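Local coordinates for periplasmic divalent cation tolerance protein CutA (Pyrococcus horikoshii, PDB 1UKU), which forms a homotrimer that binds copper between two trimers and is involved in resistance toward heavy metals, at residues Lys19-Lys23 and Glu24-Ala28. Sequence-based numbering, arbitrary orientation.
Sequences KTLLK and ERLIA
Three backbone bonds tie Thr20, Leu21 and Leu22 to the residues that follow helix 11-23. Glu24 N donates to Thr20 O (3.0 Å), an i to i+4 bond. Leu26 N reaches back to Leu21 O at 3.0 Å with a fairly straight N-H (161°). Arg25 N bonds Leu22 O at 2.9 Å from well above the carbonyl plane, not along a lone pair. Arg25 has positive phi, and the closure is a Schellman motif. No partner is found for Ile27 N, which this turn buries.

The side chains of Thr20 and Glu24 run alongside each other. Thr20 CG2 lies 3.4 Å from Glu24 OE1, while Thr20 OG1 bonds to Lys16 O. The Arg25 chain bends about CB-CG (chi2 -87°), and its CG passes 3.6 Å from Leu22 O. Salt bridges hold both charged ends, Glu24 OE1 to Arg68 on helix 62-72 and Arg25 NH1 to Glu99 on helix 90-99. Trp40 of a neighbouring subunit gives its NE1 to Leu22 O as a second donor and makes a cation-pi contact with Arg25.

Apolar groups close the inner side. Ile27 CG1, set between its backbone N and carbonyl carbon, meets Leu22 CD2 at 3.8 Å, the two side chains crossing at about a right angle. Ile27 CD1 rests 4.0 Å from Leu21 CB.

The chemistry implies a helix end in which the carbonyls of Thr20 and Leu21 are met by the turn, and that of Leu22 by the turn and the neighbouring subunit. The turn brings the chain into strand 29-41, and its charged side chains tie it to helices 62-72 and 90-99 and to the trimer interface.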
loop_
_atom_site.group_PDB
_atom_site.type_symbol
_atom_site.label_atom_id
_atom_site.label_comp_id
_atom_site.label_asym_id
_atom_site.label_seq_id
_atom_site.Cartn_x
_atom_site.Cartn_y
_atom_site.Cartn_z
ATOM N N LYS A 19 -10.419 16.311 1.780
ATOM C CA LYS A 19 -11.354 17.157 1.037
ATOM C C LYS A 19 -10.718 18.553 0.786
ATOM O O LYS A 19 -10.891 19.106 -0.297
ATOM C CB LYS A 19 -12.715 17.272 1.738
ATOM C CG LYS A 19 -13.513 15.988 1.746
ATOM C CD LYS A 19 -14.886 16.121 2.394
ATOM C CE LYS A 19 -15.620 14.792 2.389
ATOM N NZ LYS A 19 -16.972 14.902 3.013
ATOM N N THR A 20 -9.969 19.105 1.742
ATOM C CA THR A 20 -9.241 20.374 1.521
ATOM C C THR A 20 -8.219 20.218 0.388
ATOM O O THR A 20 -8.066 21.100 -0.444
ATOM C CB THR A 20 -8.542 20.808 2.798
ATOM O OG1 THR A 20 -9.534 21.002 3.826
ATOM C CG2 THR A 20 -7.851 22.111 2.613
ATOM N N LEU A 21 -7.519 19.092 0.347
ATOM C CA LEU A 21 -6.493 18.868 -0.662
ATOM C C LEU A 21 -7.163 18.735 -2.021
ATOM O O LEU A 21 -6.607 19.219 -3.022
ATOM C CB LEU A 21 -5.643 17.646 -0.345
ATOM C CG LEU A 21 -4.768 17.721 0.906
ATOM C CD1 LEU A 21 -4.089 16.348 1.155
ATOM C CD2 LEU A 21 -3.706 18.830 0.885
ATOM N N LEU A 22 -8.334 18.095 -2.092
ATOM C CA LEU A 22 -9.087 18.008 -3.344
ATOM C C LEU A 22 -9.540 19.406 -3.779
ATOM O O LEU A 22 -9.391 19.774 -4.940
ATOM C CB LEU A 22 -10.288 17.061 -3.219
ATOM C CG LEU A 22 -9.901 15.573 -3.227
ATOM C CD1 LEU A 22 -11.024 14.726 -2.653
ATOM C CD2 LEU A 22 -9.564 15.094 -4.622
ATOM N N LYS A 23 -10.074 20.177 -2.849
ATOM C CA LYS A 23 -10.535 21.540 -3.175
ATOM C C LYS A 23 -9.399 22.399 -3.717
ATOM O O LYS A 23 -9.619 23.233 -4.608
ATOM C CB LYS A 23 -11.169 22.200 -1.964
ATOM C CG LYS A 23 -12.557 21.592 -1.655
ATOM C CD LYS A 23 -13.340 22.339 -0.596
ATOM C CE LYS A 23 -12.524 22.735 0.614
ATOM N NZ LYS A 23 -13.407 23.084 1.765
ATOM N N GLU A 24 -8.184 22.206 -3.188
ATOM C CA GLU A 24 -6.995 22.928 -3.599
ATOM C C GLU A 24 -6.349 22.328 -4.816
ATOM O O GLU A 24 -5.324 22.823 -5.275
ATOM C CB GLU A 24 -6.023 23.042 -2.426
ATOM C CG GLU A 24 -6.586 23.960 -1.370
ATOM C CD GLU A 24 -5.719 24.117 -0.154
ATOM O OE1 GLU A 24 -6.245 24.601 0.870
ATOM O OE2 GLU A 24 -4.528 23.772 -0.229
ATOM N N ARG A 25 -6.942 21.241 -5.320
ATOM C CA ARG A 25 -6.558 20.579 -6.557
ATOM C C ARG A 25 -5.111 20.032 -6.494
ATOM O O ARG A 25 -4.417 19.864 -7.479
ATOM C CB ARG A 25 -6.906 21.504 -7.739
ATOM C CG ARG A 25 -8.455 21.606 -7.929
ATOM C CD ARG A 25 -8.984 20.539 -8.789
ATOM N NE ARG A 25 -10.430 20.562 -9.044
ATOM C CZ ARG A 25 -11.059 19.669 -9.806
ATOM N NH1 ARG A 25 -10.388 18.675 -10.343
ATOM N NH2 ARG A 25 -12.381 19.724 -10.004
ATOM N N LEU A 26 -4.712 19.652 -5.274
ATOM C CA LEU A 26 -3.374 19.131 -5.037
ATOM C C LEU A 26 -3.270 17.624 -5.191
ATOM O O LEU A 26 -2.161 17.113 -5.301
ATOM C CB LEU A 26 -2.830 19.548 -3.675
ATOM C CG LEU A 26 -2.533 21.043 -3.601
ATOM C CD1 LEU A 26 -2.222 21.428 -2.164
ATOM C CD2 LEU A 26 -1.378 21.408 -4.518
ATOM N N ILE A 27 -4.419 16.957 -5.134
ATOM C CA ILE A 27 -4.530 15.508 -5.356
ATOM C C ILE A 27 -5.705 15.257 -6.265
ATOM O O ILE A 27 -6.641 16.037 -6.264
ATOM C CB ILE A 27 -4.669 14.685 -4.030
ATOM C CG1 ILE A 27 -5.984 14.949 -3.300
ATOM C CG2 ILE A 27 -3.468 14.939 -3.135
ATOM C CD1 ILE A 27 -6.145 14.100 -2.034
ATOM N N ALA A 28 -5.648 14.149 -7.004
ATOM C CA ALA A 28 -6.781 13.723 -7.812
ATOM C C ALA A 28 -7.735 12.805 -7.067
ATOM O O ALA A 28 -8.919 12.742 -7.384
ATOM C CB ALA A 28 -6.312 13.031 -9.063
#